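Local coordinates for protein putative Nitroreductase (Anabaena variabilis ATCC 29413, PDB 3EO7) that binds flavin mononucleotide and, as a member of the nitroreductase family, probably works as an oxidoreductase, at residues Val38-Tyr43 with Tyr96-Pro101; Arg80-Thr85 with Tyr107-Tyr112. All blocks are in the same frame, centred on the assembly; numbering follows the deposited sequence.

Interaction 1 (Val38-Tyr43 with Tyr96-Pro101). With FMN (flavin mononucleotide), chain B; ACT (acetate ion), chain J.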
loop_
_atom_site.group_PDB
_atom_site.type_symbol
_atom_site.label_atom_id
_atom_site.label_comp_id
_atom_site.label_asym_id
_atom_site.label_seq_id
_atom_site.Cartn_x
_atom_site.Cartn_y
_atom_site.Cartn_z
ATOM N N VAL A 38 4.754 -15.197 14.517
ATOM C CA VAL A 38 4.992 -15.991 13.320
ATOM C C VAL A 38 3.979 -15.385 12.334
ATOM O O VAL A 38 2.774 -15.357 12.598
ATOM C CB VAL A 38 4.749 -17.496 13.546
ATOM C CG1 VAL A 38 4.881 -18.241 12.234
ATOM C CG2 VAL A 38 5.773 -18.030 14.568
ATOM N N PRO A 39 4.468 -14.813 11.230
ATOM C CA PRO A 39 3.584 -14.039 10.350
ATOM C C PRO A 39 2.840 -14.877 9.304
ATOM O O PRO A 39 2.779 -14.525 8.128
ATOM C CB PRO A 39 4.572 -13.037 9.736
ATOM C CG PRO A 39 5.806 -13.834 9.577
ATOM C CD PRO A 39 5.854 -14.810 10.735
ATOM N N PHE A 40 2.284 -15.996 9.742
ATOM C CA PHE A 40 1.497 -16.856 8.874
ATOM C C PHE A 40 0.354 -17.396 9.729
ATOM O O PHE A 40 0.537 -17.594 10.932
ATOM C CB PHE A 40 2.325 -18.061 8.382
ATOM C CG PHE A 40 3.686 -17.708 7.830
ATOM C CD1 PHE A 40 3.824 -17.163 6.547
ATOM C CD2 PHE A 40 4.823 -17.912 8.590
ATOM C CE1 PHE A 40 5.092 -16.864 6.025
ATOM C CE2 PHE A 40 6.075 -17.598 8.086
ATOM C CZ PHE A 40 6.196 -17.055 6.808
ATOM N N LYS A 41 -0.786 -17.711 9.115
ATOM C CA LYS A 41 -1.895 -18.337 9.830
ATOM C C LYS A 41 -1.903 -19.853 9.630
ATOM O O LYS A 41 -1.622 -20.352 8.532
ATOM C CB LYS A 41 -3.255 -17.783 9.407
ATOM C CG LYS A 41 -3.456 -16.308 9.735
ATOM C CD LYS A 41 -4.876 -15.816 9.533
ATOM C CE LYS A 41 -5.917 -16.456 10.443
ATOM N NZ LYS A 41 -7.227 -15.727 10.421
ATOM N N GLU A 42 -2.259 -20.577 10.692
ATOM C CA GLU A 42 -2.379 -22.040 10.650
ATOM C C GLU A 42 -3.836 -22.443 10.621
ATOM O O GLU A 42 -4.670 -21.842 11.306
ATOM C CB GLU A 42 -1.770 -22.668 11.903
ATOM C CG GLU A 42 -0.363 -22.244 12.178
ATOM C CD GLU A 42 0.624 -22.797 11.177
ATOM O OE1 GLU A 42 0.211 -23.550 10.263
ATOM O OE2 GLU A 42 1.824 -22.467 11.323
ATOM N N TYR A 43 -4.154 -23.431 9.804
ATOM C CA TYR A 43 -5.509 -23.989 9.748
ATOM C C TYR A 43 -5.434 -25.488 10.028
ATOM O O TYR A 43 -4.599 -26.203 9.479
ATOM C CB TYR A 43 -6.169 -23.705 8.426
ATOM C CG TYR A 43 -6.490 -22.266 8.267
ATOM C CD1 TYR A 43 -5.529 -21.372 7.810
ATOM C CD2 TYR A 43 -7.746 -21.764 8.607
ATOM C CE1 TYR A 43 -5.809 -20.058 7.679
ATOM C CE2 TYR A 43 -8.023 -20.433 8.470
ATOM C CZ TYR A 43 -7.030 -19.582 8.025
ATOM O OH TYR A 43 -7.315 -18.268 7.884
ATOM N N TYR A 96 11.302 -14.847 5.866
ATOM C CA TYR A 96 11.039 -14.953 4.445
ATOM C C TYR A 96 10.523 -13.613 3.990
ATOM O O TYR A 96 9.489 -13.148 4.484
ATOM C CB TYR A 96 10.002 -16.003 4.179
ATOM C CG TYR A 96 10.543 -17.344 4.485
ATOM C CD1 TYR A 96 11.377 -17.974 3.579
ATOM C CD2 TYR A 96 10.287 -17.959 5.703
ATOM C CE1 TYR A 96 11.923 -19.209 3.854
ATOM C CE2 TYR A 96 10.839 -19.213 5.994
ATOM C CZ TYR A 96 11.641 -19.820 5.055
ATOM O OH TYR A 96 12.208 -21.047 5.295
ATOM N N LEU A 97 11.232 -13.020 3.032
ATOM C CA LEU A 97 10.831 -11.780 2.438
ATOM C C LEU A 97 9.865 -12.078 1.304
ATOM O O LEU A 97 9.859 -13.173 0.722
ATOM C CB LEU A 97 12.043 -11.006 1.925
ATOM C CG LEU A 97 13.180 -10.781 2.928
ATOM C CD1 LEU A 97 14.262 -9.940 2.246
ATOM C CD2 LEU A 97 12.733 -10.119 4.224
ATOM N N ARG A 98 9.043 -11.089 1.022
ATOM C CA ARG A 98 7.926 -11.261 0.115
ATOM C C ARG A 98 7.866 -10.266 -1.011
ATOM O O ARG A 98 8.624 -9.290 -1.078
ATOM C CB ARG A 98 6.610 -11.177 0.928
ATOM C CG ARG A 98 6.611 -11.994 2.221
ATOM C CD ARG A 98 5.233 -12.148 2.852
ATOM N NE ARG A 98 5.404 -12.776 4.167
ATOM C CZ ARG A 98 4.428 -13.111 4.987
ATOM N NH1 ARG A 98 3.172 -12.965 4.636
ATOM N NH2 ARG A 98 4.731 -13.631 6.172
ATOM N N ALA A 99 6.915 -10.517 -1.908
ATOM C CA ALA A 99 6.679 -9.649 -3.060
ATOM C C ALA A 99 6.348 -8.225 -2.615
ATOM O O ALA A 99 6.631 -7.260 -3.329
ATOM C CB ALA A 99 5.539 -10.213 -3.946
ATOM N N ALA A 100 5.659 -8.093 -1.484
ATOM C CA ALA A 100 5.343 -6.796 -0.915
ATOM C C ALA A 100 6.325 -6.507 0.246
ATOM O O ALA A 100 6.582 -7.398 1.055
ATOM C CB ALA A 100 3.922 -6.770 -0.354
ATOM N N PRO A 101 6.856 -5.261 0.306
ATOM C CA PRO A 101 7.699 -4.834 1.429
ATOM C C PRO A 101 6.810 -4.679 2.659
ATOM O O PRO A 101 5.589 -4.664 2.544
ATOM C CB PRO A 101 8.254 -3.484 0.978
ATOM C CG PRO A 101 7.171 -2.953 0.039
ATOM C CD PRO A 101 6.664 -4.173 -0.684
HETATM N N1 FMN B . 13.542 0.036 5.550
HETATM C C2 FMN B . 14.464 0.783 6.264
HETATM O O2 FMN B . 15.661 0.527 6.210
HETATM N N3 FMN B . 14.110 1.818 7.089
HETATM C C4 FMN B . 12.808 2.163 7.296
HETATM O O4 FMN B . 12.562 3.221 7.904
HETATM C C4A FMN B . 11.845 1.441 6.594
HETATM N N5 FMN B . 10.505 1.705 6.798
HETATM C C5A FMN B . 9.538 1.036 6.020
HETATM C C6 FMN B . 8.187 1.353 6.110
HETATM C C7 FMN B . 7.227 0.677 5.358
HETATM C C7M FMN B . 5.760 1.133 5.390
HETATM C C8 FMN B . 7.615 -0.336 4.491
HETATM C C8M FMN B . 6.651 -0.972 3.510
HETATM C C9 FMN B . 8.976 -0.674 4.375
HETATM C C9A FMN B . 9.935 0.014 5.139
HETATM N N10 FMN B . 11.280 -0.320 5.037
HETATM C C10 FMN B . 12.221 0.387 5.735
HETATM C "C1'" FMN B . 11.734 -1.564 4.300
HETATM C "C2'" FMN B . 11.481 -2.845 5.068
HETATM O "O2'" FMN B . 12.505 -3.019 6.072
HETATM C "C3'" FMN B . 11.448 -4.017 4.090
HETATM O "O3'" FMN B . 10.305 -3.909 3.236
HETATM C "C4'" FMN B . 11.500 -5.400 4.768
HETATM O "O4'" FMN B . 12.741 -5.568 5.508
HETATM C "C5'" FMN B . 11.356 -6.496 3.730
HETATM O "O5'" FMN B . 12.359 -6.435 2.753
HETATM P P FMN B . 12.028 -6.274 1.214
HETATM O O1P FMN B . 11.348 -4.922 1.024
HETATM O O2P FMN B . 13.385 -6.337 0.522
HETATM O O3P FMN B . 11.137 -7.394 0.764
HETATM C C ACT J . -1.917 -25.097 7.654
HETATM O O ACT J . -1.860 -23.912 7.233
HETATM O OXT ACT J . -1.388 -25.309 8.765
HETATM C CH3 ACT J . -2.585 -26.212 6.906
HETATM O O HOH W 1 0.813 -14.416 5.662
#
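Hydrogen bonding joins Arg98 to the backbone of Pro39: Arg98 NH2 donates a hydrogen bond to Pro39 O over 2.9 Å, with an N-H...O angle of 173°. The acceptor lies almost exactly in the guanidinium plane, whereas the donor is tilted 33° from the carbonyl plane. Arg98 NH1 donates to a water at 3.0 Å, and that water sits 3.2 Å from Pro39 O, so a second, water-mediated route from NH1 to the same carbonyl is possible, though the water has other acceptors in reach. The extended chain of Arg98, running straight from CG to NE, carries its head across from the end of strand 93-98 to the loop. Pro39 is the centre of an inverse gamma turn, with a weak bond from Phe40 N to Val38 O, and beyond Arg98 the other segment reaches the flavin pocket, where Pro101 CB comes 3.1 Å from FMN O3'.

Van der Waals contact completes the join. Phe40 CE1 approaches Arg98 NH2 to 3.3 Å; the ring and guanidinium planes are 5° apart, but the nitrogen arrives obliquely. Pro39 CG lies over one face of the Phe40 ring, toward its rim, and is 3.6 Å from Arg98 NH2. Phe40 CZ meets Tyr96 CD2 more loosely, at 4.3 Å.

Interaction 2 (Arg80-Thr85 with Tyr107-Tyr112); sequences RSYGLT and YPAEVY
Tyr82 reaches Ala109 and Val111 in a buried contact, mostly apolar but with one hydrogen bond at its end, where the C-terminal end of helix 66-82 faces the start of strand 109-115. That strand is the middle one of a seven-stranded antiparallel sheet, and the nearest CA atoms across the contact, those of Tyr82 and Val111, are still 8.0 Å apart, so side chains rather than backbones bridge the gap. Tyr82 carries most of it. With CG swung roughly opposite its backbone N (chi1 -153°), the side chain carries the phenol from the helix end to the strand, with its hydroxyl at Ala109 and its CD2 beside Val111.

Alternation along the strand explains the partners. Ala109 and Val111 both direct their side chains toward Tyr82, while Glu110 between them has its CB turned away; its carboxylate is salt-bridged to Arg172 and hydrogen-bonded to Asn127. Val111 CG2 meets the ring at CD2, 3.7 Å away, in an oblique approach, and Ala109 CB lies 3.6 Å from Tyr82 OH. Tyr107, whose side chain also touches the flavin, adds its CB at 3.6 Å from Tyr82 OH.

The polar end is specific. Tyr82 OH donates to Ala109 O over 2.6 Å; this oxygen lies near the plane of the ring, but the hydroxyl stands 35° out of the carbonyl plane, at a C=O...O angle of 120°. A water donates back to Tyr82 OH at 2.8 Å and accepts from Ala109 N at 3.1 Å. The phenol oxygen therefore acts as both donor and acceptor, and one residue, Ala109, engages it through its carbonyl directly and its amide through water. The chemistry implies that the hydroxyl is satisfied within the interior and that its two polar partners probably help fix the position of the ring's far end.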
loop_
_atom_site.group_PDB
_atom_site.type_symbol
_atom_site.label_atom_id
_atom_site.label_comp_id
_atom_site.label_asym_id
_atom_site.label_seq_id
_atom_site.Cartn_x
_atom_site.Cartn_y
_atom_site.Cartn_z
ATOM N N ARG A 80 2.759 -13.211 -7.399
ATOM C CA ARG A 80 3.388 -11.943 -7.707
ATOM C C ARG A 80 2.903 -10.893 -6.707
ATOM O O ARG A 80 3.568 -9.891 -6.512
ATOM C CB ARG A 80 3.067 -11.503 -9.133
ATOM C CG ARG A 80 3.630 -12.398 -10.265
ATOM C CD ARG A 80 5.048 -12.040 -10.623
ATOM N NE ARG A 80 5.614 -12.982 -11.602
ATOM C CZ ARG A 80 6.547 -13.912 -11.353
ATOM N NH1 ARG A 80 7.098 -14.077 -10.150
ATOM N NH2 ARG A 80 6.966 -14.688 -12.354
ATOM N N SER A 81 1.743 -11.115 -6.079
ATOM C CA SER A 81 1.199 -10.166 -5.104
ATOM C C SER A 81 1.829 -10.290 -3.705
ATOM O O SER A 81 2.155 -9.282 -3.086
ATOM C CB SER A 81 -0.318 -10.318 -4.942
ATOM O OG SER A 81 -0.992 -9.912 -6.115
ATOM N N TYR A 82 1.929 -11.515 -3.193
ATOM C CA TYR A 82 2.334 -11.712 -1.793
ATOM C C TYR A 82 3.118 -12.986 -1.555
ATOM O O TYR A 82 3.211 -13.471 -0.423
ATOM C CB TYR A 82 1.083 -11.669 -0.927
ATOM C CG TYR A 82 1.240 -11.221 0.504
ATOM C CD1 TYR A 82 2.034 -10.115 0.825
ATOM C CD2 TYR A 82 0.592 -11.878 1.536
ATOM C CE1 TYR A 82 2.159 -9.664 2.150
ATOM C CE2 TYR A 82 0.711 -11.445 2.846
ATOM C CZ TYR A 82 1.507 -10.327 3.156
ATOM O OH TYR A 82 1.620 -9.887 4.470
ATOM N N GLY A 83 3.759 -13.476 -2.607
ATOM C CA GLY A 83 4.531 -14.688 -2.506
ATOM C C GLY A 83 5.850 -14.434 -1.819
ATOM O O GLY A 83 6.309 -13.283 -1.732
ATOM N N LEU A 84 6.464 -15.517 -1.358
ATOM C CA LEU A 84 7.819 -15.445 -0.780
ATOM C C LEU A 84 8.852 -15.310 -1.891
ATOM O O LEU A 84 8.838 -16.116 -2.810
ATOM C CB LEU A 84 8.076 -16.667 0.072
ATOM C CG LEU A 84 7.135 -16.921 1.221
ATOM C CD1 LEU A 84 7.735 -18.109 2.053
ATOM C CD2 LEU A 84 6.860 -15.646 2.067
ATOM N N THR A 85 9.709 -14.277 -1.845
ATOM C CA THR A 85 10.699 -14.070 -2.915
ATOM C C THR A 85 12.166 -14.055 -2.461
ATOM O O THR A 85 13.068 -13.983 -3.303
ATOM C CB THR A 85 10.351 -12.813 -3.731
ATOM O OG1 THR A 85 10.565 -11.648 -2.938
ATOM C CG2 THR A 85 8.934 -12.887 -4.232
ATOM N N TYR A 107 4.957 -8.173 8.200
ATOM C CA TYR A 107 3.870 -8.772 7.421
ATOM C C TYR A 107 2.510 -8.851 8.104
ATOM O O TYR A 107 1.921 -9.933 8.211
ATOM C CB TYR A 107 4.292 -10.159 6.848
ATOM C CG TYR A 107 5.599 -9.997 6.166
ATOM C CD1 TYR A 107 5.688 -9.279 4.980
ATOM C CD2 TYR A 107 6.777 -10.449 6.756
ATOM C CE1 TYR A 107 6.926 -9.052 4.361
ATOM C CE2 TYR A 107 8.000 -10.220 6.149
ATOM C CZ TYR A 107 8.075 -9.516 4.959
ATOM O OH TYR A 107 9.310 -9.252 4.394
ATOM N N PRO A 108 1.976 -7.691 8.508
ATOM C CA PRO A 108 0.642 -7.651 9.119
ATOM C C PRO A 108 -0.484 -8.116 8.179
ATOM O O PRO A 108 -1.491 -8.655 8.646
ATOM C CB PRO A 108 0.468 -6.157 9.493
ATOM C CG PRO A 108 1.344 -5.432 8.489
ATOM C CD PRO A 108 2.554 -6.342 8.370
ATOM N N ALA A 109 -0.313 -7.956 6.870
ATOM C CA ALA A 109 -1.386 -8.298 5.930
ATOM C C ALA A 109 -1.575 -9.794 5.725
ATOM O O ALA A 109 -0.600 -10.564 5.718
ATOM C CB ALA A 109 -1.167 -7.592 4.560
ATOM N N GLU A 110 -2.847 -10.193 5.614
ATOM C CA GLU A 110 -3.234 -11.555 5.269
ATOM C C GLU A 110 -4.149 -11.444 4.059
ATOM O O GLU A 110 -4.994 -10.539 3.992
ATOM C CB GLU A 110 -4.012 -12.283 6.404
ATOM C CG GLU A 110 -3.110 -12.896 7.402
ATOM C CD GLU A 110 -2.346 -14.074 6.852
ATOM O OE1 GLU A 110 -2.932 -14.980 6.178
ATOM O OE2 GLU A 110 -1.143 -14.142 7.153
ATOM N N VAL A 111 -3.957 -12.371 3.125
ATOM C CA VAL A 111 -4.725 -12.424 1.902
ATOM C C VAL A 111 -5.696 -13.582 1.940
ATOM O O VAL A 111 -5.301 -14.740 2.148
ATOM C CB VAL A 111 -3.796 -12.534 0.674
ATOM C CG1 VAL A 111 -4.613 -12.805 -0.630
ATOM C CG2 VAL A 111 -2.912 -11.249 0.545
ATOM N N TYR A 112 -6.963 -13.256 1.689
ATOM C CA TYR A 112 -8.006 -14.248 1.560
ATOM C C TYR A 112 -8.607 -14.191 0.167
ATOM O O TYR A 112 -8.620 -13.146 -0.452
ATOM C CB TYR A 112 -9.124 -13.976 2.556
ATOM C CG TYR A 112 -8.685 -14.106 3.982
ATOM C CD1 TYR A 112 -8.080 -13.049 4.635
ATOM C CD2 TYR A 112 -8.867 -15.294 4.662
ATOM C CE1 TYR A 112 -7.627 -13.171 5.945
ATOM C CE2 TYR A 112 -8.426 -15.446 5.974
ATOM C CZ TYR A 112 -7.832 -14.381 6.618
ATOM O OH TYR A 112 -7.416 -14.544 7.913
HETATM O O HOH W 2 2.134 -7.204 5.136
#

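Interaction 2 is fully buried, whereas interaction 1 is partly buried, with Arg98 enclosed and its loop partners Pro39 and Phe40 partly exposed. Their chemistry follows: a charged guanidinium meets a loop carbonyl in 38-43/96-101, and a neutral phenol meets a strand carbonyl in 80-85/107-112, each with a water beside it. The two share the hairpin of strands 84-90 and 93-98, through the probable bond from Thr85 N to Leu97 O (2.8 Å). They also touch directly: Arg98 NH1 packs 3.4 Å from Tyr82 CE2. A further link is made by Lys41 NZ and Tyr112 OH, 2.8 Å apart, which probably tie the loop to strand 109-115. Leu97, Arg98, Pro101 and Tyr107 bring both contacts to the flavin pocket.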